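Long-range contact in pyroglutatmate porin OpdO (Pseudomonas aeruginosa, PDB 3SZV), which probably forms a beta-barrel pore across the bacterial outer membrane, for the passage of small carboxylate-bearing solutes: residues A[134-144]-A[287-295]. Sequence-based numbering, arbitrary orientation.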
loop_
_atom_site.group_PDB
_atom_site.type_symbol
_atom_site.label_atom_id
_atom_site.label_comp_id
_atom_site.label_asym_id
_atom_site.label_seq_id
_atom_site.Cartn_x
_atom_site.Cartn_y
_atom_site.Cartn_z
ATOM N N VAL A 134 -5.930 6.418 1.109
ATOM C CA VAL A 134 -4.771 6.299 1.991
ATOM C C VAL A 134 -4.354 4.853 2.123
ATOM O O VAL A 134 -5.170 3.986 2.456
ATOM C CB VAL A 134 -5.029 6.937 3.364
ATOM C CG1 VAL A 134 -6.252 6.329 4.059
ATOM C CG2 VAL A 134 -3.799 6.758 4.251
ATOM N N SER A 135 -3.084 4.593 1.818
ATOM C CA SER A 135 -2.530 3.239 1.900
ATOM C C SER A 135 -1.172 3.260 2.566
ATOM O O SER A 135 -0.263 3.959 2.110
ATOM C CB SER A 135 -2.353 2.641 0.505
ATOM O OG SER A 135 -3.608 2.357 -0.126
ATOM N N ALA A 136 -1.025 2.486 3.635
ATOM C CA ALA A 136 0.257 2.382 4.328
ATOM C C ALA A 136 1.248 1.593 3.501
ATOM O O ALA A 136 0.909 0.560 2.922
ATOM C CB ALA A 136 0.066 1.731 5.693
ATOM N N ASN A 137 2.484 2.079 3.450
ATOM C CA ASN A 137 3.539 1.427 2.690
ATOM C C ASN A 137 4.220 0.299 3.447
ATOM O O ASN A 137 4.396 0.370 4.670
ATOM C CB ASN A 137 4.600 2.453 2.328
ATOM C CG ASN A 137 5.776 1.831 1.631
ATOM O OD1 ASN A 137 6.733 1.379 2.273
ATOM N ND2 ASN A 137 5.712 1.772 0.307
ATOM N N ASP A 138 4.591 -0.757 2.730
ATOM C CA ASP A 138 5.502 -1.750 3.295
ATOM C C ASP A 138 6.429 -2.322 2.234
ATOM O O ASP A 138 6.494 -3.534 2.059
ATOM C CB ASP A 138 4.742 -2.877 4.001
ATOM C CG ASP A 138 5.665 -3.805 4.781
ATOM O OD1 ASP A 138 5.295 -4.981 4.978
ATOM O OD2 ASP A 138 6.761 -3.362 5.198
ATOM N N THR A 139 7.173 -1.457 1.552
ATOM C CA THR A 139 8.148 -1.934 0.569
ATOM C C THR A 139 9.598 -1.716 0.984
ATOM O O THR A 139 10.510 -1.854 0.167
ATOM C CB THR A 139 7.929 -1.310 -0.824
ATOM O OG1 THR A 139 7.932 0.115 -0.714
ATOM C CG2 THR A 139 6.609 -1.778 -1.416
ATOM N N ARG A 140 9.812 -1.386 2.256
ATOM C CA ARG A 140 11.171 -1.277 2.773
ATOM C C ARG A 140 11.414 -2.313 3.870
ATOM O O ARG A 140 10.907 -3.435 3.801
ATOM C CB ARG A 140 11.437 0.139 3.286
ATOM C CG ARG A 140 11.485 1.191 2.183
ATOM C CD ARG A 140 12.038 2.504 2.716
ATOM N N LEU A 141 12.187 -1.947 4.883
ATOM C CA LEU A 141 12.518 -2.896 5.936
ATOM C C LEU A 141 11.358 -3.127 6.908
ATOM O O LEU A 141 11.053 -4.272 7.266
ATOM C CB LEU A 141 13.740 -2.415 6.716
ATOM C CG LEU A 141 14.253 -3.421 7.755
ATOM C CD1 LEU A 141 14.948 -4.603 7.088
ATOM C CD2 LEU A 141 15.175 -2.752 8.765
ATOM N N LEU A 142 10.764 -2.033 7.367
ATOM C CA LEU A 142 9.704 -2.075 8.368
ATOM C C LEU A 142 8.527 -1.247 7.878
ATOM O O LEU A 142 8.708 -0.269 7.152
ATOM C CB LEU A 142 10.216 -1.548 9.714
ATOM C CG LEU A 142 11.399 -2.314 10.307
ATOM C CD1 LEU A 142 12.003 -1.566 11.487
ATOM C CD2 LEU A 142 10.989 -3.729 10.728
ATOM N N PRO A 143 7.306 -1.639 8.244
ATOM C CA PRO A 143 6.131 -0.978 7.667
ATOM C C PRO A 143 5.903 0.456 8.151
ATOM O O PRO A 143 6.257 0.815 9.289
ATOM C CB PRO A 143 4.963 -1.866 8.130
ATOM C CG PRO A 143 5.504 -2.586 9.359
ATOM C CD PRO A 143 6.955 -2.801 9.078
ATOM N N GLU A 144 5.302 1.270 7.290
ATOM C CA GLU A 144 4.679 2.510 7.727
ATOM C C GLU A 144 3.482 2.181 8.643
ATOM O O GLU A 144 2.769 1.200 8.416
ATOM C CB GLU A 144 4.206 3.302 6.502
ATOM C CG GLU A 144 3.554 4.646 6.824
ATOM C CD GLU A 144 3.032 5.362 5.592
ATOM O OE1 GLU A 144 2.756 4.696 4.585
ATOM O OE2 GLU A 144 2.910 6.608 5.629
ATOM N N PRO A 287 -2.194 14.442 -5.357
ATOM C CA PRO A 287 -1.870 14.547 -3.935
ATOM C C PRO A 287 -2.125 13.247 -3.198
ATOM O O PRO A 287 -3.054 12.500 -3.517
ATOM C CB PRO A 287 -2.832 15.632 -3.437
ATOM C CG PRO A 287 -4.021 15.502 -4.341
ATOM C CD PRO A 287 -3.461 15.116 -5.701
ATOM N N TYR A 288 -1.270 12.991 -2.208
ATOM C CA TYR A 288 -1.433 11.878 -1.277
ATOM C C TYR A 288 -0.553 12.139 -0.082
ATOM O O TYR A 288 0.329 12.989 -0.129
ATOM C CB TYR A 288 -1.095 10.528 -1.919
ATOM C CG TYR A 288 0.243 10.334 -2.618
ATOM C CD1 TYR A 288 1.246 9.565 -2.040
ATOM C CD2 TYR A 288 0.464 10.842 -3.901
ATOM C CE1 TYR A 288 2.445 9.329 -2.704
ATOM C CE2 TYR A 288 1.650 10.596 -4.572
ATOM C CZ TYR A 288 2.636 9.844 -3.965
ATOM O OH TYR A 288 3.810 9.556 -4.597
ATOM N N ILE A 289 -0.769 11.381 0.990
ATOM C CA ILE A 289 0.021 11.556 2.192
ATOM C C ILE A 289 1.483 11.178 1.926
ATOM O O ILE A 289 1.784 10.093 1.429
ATOM C CB ILE A 289 -0.576 10.715 3.323
ATOM C CG1 ILE A 289 -1.881 11.345 3.794
ATOM C CG2 ILE A 289 0.396 10.615 4.483
ATOM C CD1 ILE A 289 -2.746 10.410 4.606
ATOM N N ALA A 290 2.399 12.106 2.209
ATOM C CA ALA A 290 3.818 11.837 1.984
ATOM C C ALA A 290 4.261 10.614 2.778
ATOM O O ALA A 290 3.900 10.481 3.959
ATOM C CB ALA A 290 4.670 13.060 2.379
ATOM N N GLY A 291 5.027 9.743 2.132
ATOM C CA GLY A 291 5.502 8.537 2.793
ATOM C C GLY A 291 4.615 7.338 2.536
ATOM O O GLY A 291 5.026 6.197 2.803
ATOM N N SER A 292 3.408 7.589 2.032
ATOM C CA SER A 292 2.434 6.517 1.807
ATOM C C SER A 292 2.289 6.196 0.320
ATOM O O SER A 292 2.973 6.788 -0.520
ATOM C CB SER A 292 1.090 6.888 2.438
ATOM O OG SER A 292 0.401 7.839 1.645
ATOM N N ASP A 293 1.432 5.239 -0.017
ATOM C CA ASP A 293 1.316 4.779 -1.402
ATOM C C ASP A 293 0.110 5.406 -2.098
ATOM O O ASP A 293 -1.013 5.333 -1.587
ATOM C CB ASP A 293 1.151 3.252 -1.459
ATOM C CG ASP A 293 2.418 2.496 -1.130
ATOM O OD1 ASP A 293 3.479 3.120 -0.932
ATOM O OD2 ASP A 293 2.342 1.252 -1.106
ATOM N N PRO A 294 0.321 5.998 -3.274
ATOM C CA PRO A 294 -0.812 6.565 -4.014
ATOM C C PRO A 294 -1.554 5.472 -4.763
ATOM O O PRO A 294 -0.927 4.517 -5.242
ATOM C CB PRO A 294 -0.125 7.531 -4.997
ATOM C CG PRO A 294 1.203 6.847 -5.308
ATOM C CD PRO A 294 1.609 6.187 -3.976
ATOM N N TYR A 295 -2.873 5.625 -4.911
ATOM C CA TYR A 295 -3.674 4.593 -5.566
ATOM C C TYR A 295 -3.751 4.844 -7.072
ATOM O O TYR A 295 -4.837 4.985 -7.652
ATOM C CB TYR A 295 -5.067 4.540 -4.936
ATOM C CG TYR A 295 -5.809 3.241 -5.150
ATOM C CD1 TYR A 295 -5.274 2.039 -4.720
ATOM C CD2 TYR A 295 -7.066 3.221 -5.737
ATOM C CE1 TYR A 295 -5.972 0.844 -4.895
ATOM C CE2 TYR A 295 -7.768 2.046 -5.912
ATOM C CZ TYR A 295 -7.211 0.861 -5.502
ATOM O OH TYR A 295 -7.910 -0.318 -5.682
HETATM O O HOH W 1 -1.795 6.904 0.532
HETATM O O HOH W 2 -3.781 4.666 -1.564
HETATM O O HOH W 3 3.362 -0.949 0.141
#
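N137 and D293 meet with their flat groups almost perpendicular, amide and carboxylate planes 84° apart. The carboxylate lies at the edge of the amide: N137 ND2 gives a nearly straight hydrogen bond of 2.9 Å to the syn lone pair of D293 OD1, staying within the amide plane. The other proton of ND2 goes to T139 OG1, so two acceptors fix the turn of the amide. N137 OD1 takes T139 N from above the carbonyl plane, closing an Asx turn, and is also held by N172. D293 OD2 accepts from a water that itself accepts from D138 N. On one face of the Y288 ring, P294 CB sits 3.4 Å above the plane, over the centre.

Beside the N137-D293 pair runs a backbone hydrogen bond from D293 N to S135 O, 3.0 Å. A second water bridges S135 N, S292 OG and D293 O. S292 OG turns back to I289 O at 2.7 Å, reinforcing the type II beta turn from I289 to S292.

E144 reaches over from the far end of 134-144; CG is anti to the backbone N (chi1 -179°) and the chain stays extended beyond it. Its OE1 accepts N137 N through the anti lone pair, while OE2 is bound by N169. OE1 also lies 3.3 Å from G291 O, a close approach of two acceptors without a hydrogen bond. At the other end V134 CG2 touches I289 CD1 at 3.8 Å.

This buried meeting of two loops near the middle of the chain is consistent with the inward-folded loops that narrow porin barrels. The loop joining strands 120-124 and 145-147 meets the one joining 271-281 and 311-320; V134 and I289 rest on F192 of strand 186-200, S292 on F146 of strand 145-147.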